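Local coordinates for hydrogenase expression/formation protein HypE (Desulfovibrio vulgaris subsp. vulgaris, PDB 2Z1U) that binds ATP and magnesium ions and, as a member of the HypE family, probably takes part in the maturation of hydrogenases, at residues A[41-46]-A[125-130]; A[167-172]-A[285-290]; A[216-221]-A[274-279]. All blocks are in the same frame, centred on the assembly; numbering follows the deposited sequence.

From the N terminus, contact 1 comes first: residues 125-130 return to 41-46 after 78 residues, mostly helix and strand, closing a loop within the N-terminal AIR synthase-related domain. The other two follow in series, within the C-terminal domain. Contact 2 opens at strand 167-170 and closes at helix 280-291, and the whole of contact 3, from 216-221 to 274-279, falls between these ends. Contacts 2 and 3 touch, since strands 167-170 and 275-278 are sheet neighbours. Contact 1 lies with its nearest atoms about 17 Å from contact 3, yet both touch the second subunit, and Asp41 of contact 1 in one subunit shares a magnesium ion with Asp220 of contact 3 in the other.

Contact 1: residues A[41-46]-A[125-130]; sequences DAARLD and IVTGDT. With MG (magnesium ion), chain B; MG (magnesium ion), chain C; ATP (adenosine-5'-triphosphate), chain D.
Ala43 and Leu45 of strand 43-46 pack against Val126 and Thr127 of strand 124-133 in a buried, apolar contact that adjoins the ATP site of the N-terminal domain. The strands run roughly antiparallel, at 151°, but no hydrogen bond joins them: their axes approach only to 7.0 Å, and side chains fill the gap. Ala43 makes the closest approach. Its CB lies 3.3 Å from the backbone O of Val126 and also meets Val126 CG2 and Thr127 CB, both at 3.8 Å. Further along, Leu45 lays CD1 across the same CG2 of Val126, the two side chains crossing at a slant.

The two segments diverge from this apolar part toward the nucleotide, and each carries a magnesium ligand there, Asp41 and Asp129. Asp41 OD2 binds one ion, which also holds ATP O2B; Asp129 OD1 binds the other at 2.1 Å, beside one oxygen from each of the three phosphates. Gly128 N, just before Asp129, donates to the ribose O2' (2.9 Å), and Thr130 OG1, just after it, donates to N7 of the adenine (2.8 Å). Asp81 and Asp220 of the second subunit share the ion of Asp41, whereas Asp56 of that subunit shares the ion of Asp129, placing the nucleotide at the dimer interface.

Ile35 of helix 34-37 touches Ala43, Leu45 and Val126 together. Strand 124-133 is hydrogen-bonded to strand 87-99, whose Tyr91 reaches Leu45 and Val126, while strand 43-46 pairs antiparallel with a strand of the second subunit.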
loop_
_atom_site.group_PDB
_atom_site.type_symbol
_atom_site.label_atom_id
_atom_site.label_comp_id
_atom_site.label_asym_id
_atom_site.label_seq_id
_atom_site.Cartn_x
_atom_site.Cartn_y
_atom_site.Cartn_z
ATOM N N ASP A 41 -14.878 3.774 -3.095
ATOM C CA ASP A 41 -13.525 4.001 -3.620
ATOM C C ASP A 41 -12.490 4.265 -2.522
ATOM O O ASP A 41 -11.285 4.167 -2.763
ATOM C CB ASP A 41 -13.528 5.199 -4.555
ATOM C CG ASP A 41 -14.345 4.949 -5.776
ATOM O OD1 ASP A 41 -15.506 5.408 -5.826
ATOM O OD2 ASP A 41 -13.808 4.282 -6.670
ATOM N N ALA A 42 -12.973 4.628 -1.335
ATOM C CA ALA A 42 -12.105 4.799 -0.172
ATOM C C ALA A 42 -12.880 4.447 1.084
ATOM O O ALA A 42 -14.110 4.441 1.078
ATOM C CB ALA A 42 -11.571 6.243 -0.099
ATOM N N ALA A 43 -12.142 4.190 2.157
ATOM C CA ALA A 43 -12.728 3.965 3.462
ATOM C C ALA A 43 -12.812 5.290 4.233
ATOM O O ALA A 43 -11.873 6.087 4.202
ATOM C CB ALA A 43 -11.882 2.951 4.230
ATOM N N ARG A 44 -13.925 5.506 4.925
ATOM C CA ARG A 44 -14.088 6.650 5.826
ATOM C C ARG A 44 -13.587 6.282 7.206
ATOM O O ARG A 44 -14.003 5.265 7.781
ATOM C CB ARG A 44 -15.556 7.113 5.918
ATOM C CG ARG A 44 -15.744 8.257 6.907
ATOM C CD ARG A 44 -17.155 8.328 7.443
ATOM N NE ARG A 44 -17.192 9.024 8.731
ATOM C CZ ARG A 44 -17.591 10.283 8.885
ATOM N NH1 ARG A 44 -17.999 10.988 7.831
ATOM N NH2 ARG A 44 -17.592 10.834 10.093
ATOM N N LEU A 45 -12.690 7.121 7.730
ATOM C CA LEU A 45 -12.003 6.884 8.985
ATOM C C LEU A 45 -12.185 8.062 9.954
ATOM O O LEU A 45 -12.011 9.223 9.578
ATOM C CB LEU A 45 -10.512 6.669 8.698
ATOM C CG LEU A 45 -9.897 5.280 8.476
ATOM C CD1 LEU A 45 -10.810 4.221 7.877
ATOM C CD2 LEU A 45 -8.603 5.388 7.717
ATOM N N ASP A 46 -12.539 7.767 11.200
ATOM C CA ASP A 46 -12.583 8.806 12.231
ATOM C C ASP A 46 -11.392 8.687 13.147
ATOM O O ASP A 46 -11.400 7.855 14.047
ATOM C CB ASP A 46 -13.863 8.696 13.061
ATOM C CG ASP A 46 -15.072 9.086 12.295
ATOM O OD1 ASP A 46 -15.082 10.209 11.733
ATOM O OD2 ASP A 46 -16.014 8.270 12.255
ATOM N N ILE A 125 -9.044 -4.241 8.736
ATOM C CA ILE A 125 -8.689 -4.000 7.336
ATOM C C ILE A 125 -9.861 -3.272 6.700
ATOM O O ILE A 125 -10.960 -3.838 6.557
ATOM C CB ILE A 125 -8.314 -5.307 6.599
ATOM C CG1 ILE A 125 -7.003 -5.864 7.192
ATOM C CG2 ILE A 125 -8.126 -5.049 5.114
ATOM C CD1 ILE A 125 -6.899 -7.339 7.155
ATOM N N VAL A 126 -9.641 -2.003 6.361
ATOM C CA VAL A 126 -10.755 -1.102 5.991
ATOM C C VAL A 126 -10.943 -0.858 4.504
ATOM O O VAL A 126 -11.989 -0.366 4.089
ATOM C CB VAL A 126 -10.663 0.286 6.711
ATOM C CG1 VAL A 126 -10.821 0.111 8.229
ATOM C CG2 VAL A 126 -9.338 1.042 6.347
ATOM N N THR A 127 -9.927 -1.179 3.708
ATOM C CA THR A 127 -9.951 -0.852 2.276
ATOM C C THR A 127 -8.874 -1.701 1.588
ATOM O O THR A 127 -7.919 -2.131 2.221
ATOM C CB THR A 127 -9.758 0.693 2.023
ATOM O OG1 THR A 127 -10.201 1.058 0.702
ATOM C CG2 THR A 127 -8.300 1.142 2.217
ATOM N N GLY A 128 -9.051 -1.959 0.295
ATOM C CA GLY A 128 -8.216 -2.941 -0.379
ATOM C C GLY A 128 -8.138 -2.813 -1.890
ATOM O O GLY A 128 -8.788 -1.967 -2.510
ATOM N N ASP A 129 -7.305 -3.670 -2.473
ATOM C CA ASP A 129 -7.189 -3.774 -3.917
ATOM C C ASP A 129 -6.762 -5.184 -4.251
ATOM O O ASP A 129 -6.071 -5.817 -3.470
ATOM C CB ASP A 129 -6.146 -2.780 -4.447
ATOM C CG ASP A 129 -6.108 -2.738 -5.969
ATOM O OD1 ASP A 129 -7.184 -2.508 -6.582
ATOM O OD2 ASP A 129 -5.019 -2.916 -6.550
ATOM N N THR A 130 -7.156 -5.648 -5.430
ATOM C CA THR A 130 -6.872 -6.993 -5.884
ATOM C C THR A 130 -6.535 -6.907 -7.373
ATOM O O THR A 130 -7.396 -6.595 -8.215
ATOM C CB THR A 130 -8.095 -7.935 -5.684
ATOM O OG1 THR A 130 -8.586 -7.797 -4.338
ATOM C CG2 THR A 130 -7.697 -9.407 -5.951
HETATM MG MG MG B . -8.447 -0.817 -6.736
HETATM MG MG MG C . -11.995 4.100 -8.131
HETATM P PG ATP D . -9.534 -0.159 -9.707
HETATM O O1G ATP D . -8.622 -0.983 -8.780
HETATM O O2G ATP D . -10.115 -0.995 -10.805
HETATM O O3G ATP D . -8.924 1.149 -10.190
HETATM P PB ATP D . -11.056 0.902 -7.462
HETATM O O1B ATP D . -9.659 0.875 -6.808
HETATM O O2B ATP D . -11.826 2.186 -7.421
HETATM O O3B ATP D . -10.875 0.293 -8.932
HETATM P PA ATP D . -11.602 -1.742 -6.555
HETATM O O1A ATP D . -12.320 -2.458 -7.696
HETATM O O2A ATP D . -10.127 -2.028 -6.529
HETATM O O3A ATP D . -11.963 -0.147 -6.646
HETATM O "O5'" ATP D . -12.275 -2.033 -5.164
HETATM C "C5'" ATP D . -13.695 -2.155 -5.010
HETATM C "C4'" ATP D . -13.968 -2.260 -3.524
HETATM O "O4'" ATP D . -13.441 -3.532 -3.095
HETATM C "C3'" ATP D . -13.251 -1.193 -2.716
HETATM O "O3'" ATP D . -14.118 -0.789 -1.638
HETATM C "C2'" ATP D . -12.023 -1.899 -2.133
HETATM O "O2'" ATP D . -11.699 -1.352 -0.854
HETATM C "C1'" ATP D . -12.492 -3.364 -2.022
HETATM N N9 ATP D . -11.401 -4.355 -2.221
HETATM C C8 ATP D . -10.824 -4.714 -3.377
HETATM N N7 ATP D . -9.880 -5.660 -3.161
HETATM C C5 ATP D . -9.847 -5.861 -1.831
HETATM C C6 ATP D . -9.070 -6.722 -0.907
HETATM N N6 ATP D . -8.107 -7.530 -1.403
HETATM N N1 ATP D . -9.350 -6.648 0.390
HETATM C C2 ATP D . -10.292 -5.843 0.918
HETATM N N3 ATP D . -11.043 -5.044 0.121
HETATM C C4 ATP D . -10.852 -5.029 -1.223
HETATM O O HOH W 1 -8.505 -0.536 -4.789
HETATM O O HOH W 2 -13.327 2.624 -9.654
#

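Contact 2: residues A[167-172]-A[285-290]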
loop_
_atom_site.group_PDB
_atom_site.type_symbol
_atom_site.label_atom_id
_atom_site.label_comp_id
_atom_site.label_asym_id
_atom_site.label_seq_id
_atom_site.Cartn_x
_atom_site.Cartn_y
_atom_site.Cartn_z
ATOM N N ALA A 167 19.871 2.927 27.656
ATOM C CA ALA A 167 19.981 1.482 27.575
ATOM C C ALA A 167 19.431 1.009 26.227
ATOM O O ALA A 167 18.549 1.648 25.652
ATOM C CB ALA A 167 19.234 0.831 28.724
ATOM N N ILE A 168 19.968 -0.090 25.710
ATOM C CA ILE A 168 19.447 -0.707 24.492
ATOM C C ILE A 168 18.890 -2.036 24.911
ATOM O O ILE A 168 19.616 -2.875 25.457
ATOM C CB ILE A 168 20.530 -0.924 23.400
ATOM C CG1 ILE A 168 21.250 0.381 23.058
ATOM C CG2 ILE A 168 19.898 -1.528 22.130
ATOM C CD1 ILE A 168 22.488 0.199 22.143
ATOM N N LEU A 169 17.578 -2.181 24.729
ATOM C CA LEU A 169 16.856 -3.384 25.113
ATOM C C LEU A 169 16.368 -4.128 23.874
ATOM O O LEU A 169 16.009 -3.527 22.850
ATOM C CB LEU A 169 15.647 -3.044 26.006
ATOM C CG LEU A 169 15.769 -2.142 27.231
ATOM C CD1 LEU A 169 14.390 -2.030 27.899
ATOM C CD2 LEU A 169 16.821 -2.663 28.232
ATOM N N ILE A 170 16.368 -5.450 23.977
ATOM C CA ILE A 170 15.776 -6.294 22.945
ATOM C C ILE A 170 14.606 -7.051 23.552
ATOM O O ILE A 170 14.637 -7.413 24.748
ATOM C CB ILE A 170 16.843 -7.258 22.344
ATOM C CG1 ILE A 170 16.413 -7.755 20.966
ATOM C CG2 ILE A 170 17.151 -8.420 23.321
ATOM C CD1 ILE A 170 16.370 -6.673 19.869
ATOM N N SER A 171 13.583 -7.306 22.738
ATOM C CA SER A 171 12.320 -7.893 23.255
ATOM C C SER A 171 12.309 -9.416 23.205
ATOM O O SER A 171 11.428 -10.040 23.759
ATOM C CB SER A 171 11.102 -7.339 22.502
ATOM O OG SER A 171 11.129 -7.726 21.148
ATOM N N GLY A 172 13.287 -10.003 22.519
ATOM C CA GLY A 172 13.413 -11.460 22.439
ATOM C C GLY A 172 14.543 -11.925 21.524
ATOM O O GLY A 172 15.390 -11.131 21.121
ATOM N N ALA A 285 12.105 -0.957 34.295
ATOM C CA ALA A 285 10.649 -0.984 34.086
ATOM C C ALA A 285 10.279 -1.412 32.650
ATOM O O ALA A 285 9.403 -2.253 32.465
ATOM C CB ALA A 285 10.021 0.362 34.447
ATOM N N ALA A 286 10.975 -0.875 31.642
ATOM C CA ALA A 286 10.726 -1.254 30.248
ATOM C C ALA A 286 10.988 -2.740 30.013
ATOM O O ALA A 286 10.201 -3.426 29.358
ATOM C CB ALA A 286 11.571 -0.400 29.277
ATOM N N LEU A 287 12.098 -3.225 30.556
ATOM C CA LEU A 287 12.467 -4.633 30.481
ATOM C C LEU A 287 11.411 -5.528 31.134
ATOM O O LEU A 287 11.138 -6.617 30.633
ATOM C CB LEU A 287 13.812 -4.873 31.189
ATOM C CG LEU A 287 14.945 -5.516 30.400
ATOM C CD1 LEU A 287 15.949 -6.151 31.370
ATOM C CD2 LEU A 287 14.481 -6.515 29.322
ATOM N N ALA A 288 10.855 -5.090 32.267
ATOM C CA ALA A 288 9.774 -5.828 32.917
ATOM C C ALA A 288 8.578 -5.961 31.971
ATOM O O ALA A 288 7.942 -7.007 31.901
ATOM C CB ALA A 288 9.343 -5.153 34.233
ATOM N N VAL A 289 8.278 -4.894 31.243
ATOM C CA VAL A 289 7.176 -4.901 30.285
ATOM C C VAL A 289 7.476 -5.820 29.089
ATOM O O VAL A 289 6.635 -6.626 28.683
ATOM C CB VAL A 289 6.804 -3.449 29.853
ATOM C CG1 VAL A 289 5.905 -3.445 28.621
ATOM C CG2 VAL A 289 6.125 -2.715 31.035
ATOM N N LEU A 290 8.677 -5.718 28.545
ATOM C CA LEU A 290 9.122 -6.534 27.421
ATOM C C LEU A 290 9.056 -8.018 27.763
ATOM O O LEU A 290 8.709 -8.855 26.891
ATOM C CB LEU A 290 10.552 -6.155 27.027
ATOM C CG LEU A 290 10.766 -4.717 26.548
ATOM C CD1 LEU A 290 12.254 -4.425 26.432
ATOM C CD2 LEU A 290 10.072 -4.507 25.212
#
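Leu169 reaches from strand 167-170 into the face of helix 280-291 made by Ala286, Leu287 and Leu290, and nearly all the close packing is its work. Its CD1 is the tip that enters: chi2 of -179° sets this methyl anti to CA, at the far end of the side chain, where it lies 3.5 Å from Ala286 CB and equally close to Leu290 CD1. The Leu290 methyl also settles against CB of Leu169, at 3.7 Å, so that this one methyl of Leu290 touches Leu169 at both CB and CD1, the two side chains crossing at a slant. Ala286, with only a CB to offer, lets the leucine tip come close to the helix backbone, and CD1 stands 3.7 Å from Leu287 N.

The packing is slacker away from this point. Leu287 CG lies 4.0 Å from Leu169 CD2, and beyond the strand end Ser171 presents only CB, 4.1 Å from Leu290 CD2. The hydroxyl of Ser171 is engaged elsewhere, with Leu274 N. Ala285 and Ala288 belong to the exposed side of the helix and do not reach the strand.

Strand and helix run almost parallel, 6° apart, with axes 9.4 Å from each other, as expected for a helix laid over a sheet. The helix connects strand 275-278 to strand 300-306 in a beta-alpha-beta crossover, and strand 167-170 lies between those two, antiparallel to both. Val204, Leu208 and Val212 of helix 202-212 lie beside Val289, and Leu208 also touches Ala286.

Contact 3: residues A[216-221]-A[274-279]; sequences HVLRDP and LICILP. With MG (magnesium ion), chain E.
His216 and Pro279 meet ring against ring where the two segments begin and end. Pro279 CD sits over one face of the imidazole, 3.6 Å from its centroid and 17° off the ring normal, a CH-pi contact shifted toward the rim, with CE1 the nearest ring atom. With CG anti to the carbonyl carbon (chi1 -69°), the ring begins on the side of its own backbone N, and its ND1 is hydrogen-bonded to Asp166. Next along, Val217 and Ile277 stand side by side and point the same way, CB to CB 3.9 Å. On the other face of the sheet Leu218 turns CD2 back over Cys276 CB, at 4.0 Å.

The backbones beneath form an antiparallel edge of the sheet in which Val217-Ile277 and Arg219-Ile275 are hydrogen-bonded pairs, with Leu218-Cys276 the non-hydrogen-bonded pair between them. At its start lies a classic beta bulge: His216 N and Val217 N both turn to Ile277 O, the first bond weak, the second nearly straight at 167°. Ile275 N points to Arg219 O at 2.8 Å.

Toward the other end, Ile275 extends CD1 to Pro221, crossing the proline ring at a slant and touching CB, CG and CD at 3.7 Å each. Arg219 leaves the sheet on the face of Val217 and Ile275 and leads away, forming salt bridges through NE with Asp41 of the second subunit and through NH1 with Glu232 of its own chain. Asp220, past the strand end, turns away from Leu274 and binds a magnesium ion through OD1 (1.9 Å), while its backbone O accepts a bond from a water on the same ion. Asp81 of the same chain and Asp41 of the second subunit are further ligands, and the ATP lies against Asp220.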
loop_
_atom_site.group_PDB
_atom_site.type_symbol
_atom_site.label_atom_id
_atom_site.label_comp_id
_atom_site.label_asym_id
_atom_site.label_seq_id
_atom_site.Cartn_x
_atom_site.Cartn_y
_atom_site.Cartn_z
ATOM N N HIS A 216 12.817 6.667 23.870
ATOM C CA HIS A 216 13.533 7.412 22.835
ATOM C C HIS A 216 13.406 6.814 21.441
ATOM O O HIS A 216 13.093 7.536 20.504
ATOM C CB HIS A 216 15.007 7.614 23.199
ATOM C CG HIS A 216 15.223 8.543 24.352
ATOM N ND1 HIS A 216 16.460 8.718 24.934
ATOM C CD2 HIS A 216 14.370 9.346 25.029
ATOM C CE1 HIS A 216 16.357 9.590 25.923
ATOM N NE2 HIS A 216 15.101 9.986 26.000
ATOM N N VAL A 217 13.687 5.511 21.308
ATOM C CA VAL A 217 13.660 4.816 20.006
ATOM C C VAL A 217 12.991 3.446 20.078
ATOM O O VAL A 217 13.223 2.673 21.009
ATOM C CB VAL A 217 15.075 4.593 19.385
ATOM C CG1 VAL A 217 14.961 4.326 17.863
ATOM C CG2 VAL A 217 15.992 5.775 19.645
ATOM N N LEU A 218 12.162 3.163 19.078
ATOM C CA LEU A 218 11.646 1.823 18.837
ATOM C C LEU A 218 11.928 1.498 17.380
ATOM O O LEU A 218 11.740 2.349 16.506
ATOM C CB LEU A 218 10.123 1.752 19.093
ATOM C CG LEU A 218 9.562 2.044 20.491
ATOM C CD1 LEU A 218 8.024 2.229 20.447
ATOM C CD2 LEU A 218 9.950 0.974 21.517
ATOM N N ARG A 219 12.401 0.285 17.114
ATOM C CA ARG A 219 12.545 -0.177 15.727
ATOM C C ARG A 219 12.475 -1.700 15.687
ATOM O O ARG A 219 12.930 -2.371 16.617
ATOM C CB ARG A 219 13.851 0.336 15.075
ATOM C CG ARG A 219 13.943 0.012 13.573
ATOM C CD ARG A 219 14.707 1.050 12.815
ATOM N NE ARG A 219 14.066 2.370 12.839
ATOM C CZ ARG A 219 14.684 3.490 12.460
ATOM N NH1 ARG A 219 15.933 3.433 12.007
ATOM N NH2 ARG A 219 14.061 4.663 12.507
ATOM N N ASP A 220 11.952 -2.238 14.587
ATOM C CA ASP A 220 11.856 -3.683 14.421
ATOM C C ASP A 220 13.005 -4.168 13.528
ATOM O O ASP A 220 13.155 -3.709 12.395
ATOM C CB ASP A 220 10.483 -4.061 13.839
ATOM C CG ASP A 220 10.167 -3.304 12.598
ATOM O OD1 ASP A 220 10.639 -2.154 12.436
ATOM O OD2 ASP A 220 9.470 -3.860 11.745
ATOM N N PRO A 221 13.873 -5.055 14.063
ATOM C CA PRO A 221 15.014 -5.536 13.249
ATOM C C PRO A 221 14.602 -6.561 12.197
ATOM O O PRO A 221 14.772 -7.778 12.394
ATOM C CB PRO A 221 15.965 -6.145 14.288
ATOM C CG PRO A 221 15.036 -6.597 15.421
ATOM C CD PRO A 221 13.856 -5.635 15.419
ATOM N N LEU A 274 11.365 -6.240 18.727
ATOM C CA LEU A 274 11.712 -4.819 18.646
ATOM C C LEU A 274 12.957 -4.500 19.458
ATOM O O LEU A 274 13.323 -5.234 20.377
ATOM C CB LEU A 274 10.540 -3.920 19.103
ATOM C CG LEU A 274 9.995 -4.014 20.546
ATOM C CD1 LEU A 274 10.857 -3.304 21.611
ATOM C CD2 LEU A 274 8.561 -3.454 20.588
ATOM N N ILE A 275 13.588 -3.388 19.098
ATOM C CA ILE A 275 14.623 -2.760 19.880
ATOM C C ILE A 275 13.985 -1.567 20.578
ATOM O O ILE A 275 13.238 -0.809 19.962
ATOM C CB ILE A 275 15.804 -2.279 18.976
ATOM C CG1 ILE A 275 16.568 -3.484 18.436
ATOM C CG2 ILE A 275 16.782 -1.370 19.742
ATOM C CD1 ILE A 275 16.569 -3.593 16.935
ATOM N N CYS A 276 14.290 -1.409 21.861
ATOM C CA CYS A 276 13.792 -0.285 22.622
ATOM C C CYS A 276 14.960 0.448 23.274
ATOM O O CYS A 276 15.729 -0.133 24.035
ATOM C CB CYS A 276 12.781 -0.765 23.681
ATOM S SG CYS A 276 12.240 0.488 24.862
ATOM N N ILE A 277 15.075 1.735 22.966
ATOM C CA ILE A 277 16.144 2.578 23.517
ATOM C C ILE A 277 15.494 3.702 24.327
ATOM O O ILE A 277 14.545 4.337 23.856
ATOM C CB ILE A 277 17.088 3.097 22.390
ATOM C CG1 ILE A 277 17.772 1.904 21.712
ATOM C CG2 ILE A 277 18.166 4.046 22.949
ATOM C CD1 ILE A 277 18.493 2.204 20.403
ATOM N N LEU A 278 15.999 3.908 25.546
ATOM C CA LEU A 278 15.417 4.811 26.543
ATOM C C LEU A 278 16.423 5.107 27.682
ATOM O O LEU A 278 17.339 4.312 27.919
ATOM C CB LEU A 278 14.126 4.193 27.113
ATOM C CG LEU A 278 14.155 3.185 28.283
ATOM C CD1 LEU A 278 12.732 2.891 28.670
ATOM C CD2 LEU A 278 14.898 1.891 27.953
ATOM N N PRO A 279 16.240 6.226 28.420
ATOM C CA PRO A 279 17.145 6.531 29.537
ATOM C C PRO A 279 17.300 5.385 30.533
ATOM O O PRO A 279 16.371 4.598 30.751
ATOM C CB PRO A 279 16.466 7.712 30.234
ATOM C CG PRO A 279 15.678 8.365 29.173
ATOM C CD PRO A 279 15.198 7.259 28.274
HETATM MG MG MG E . 10.475 -1.350 10.735
HETATM O O HOH W 3 12.902 -1.856 10.382
#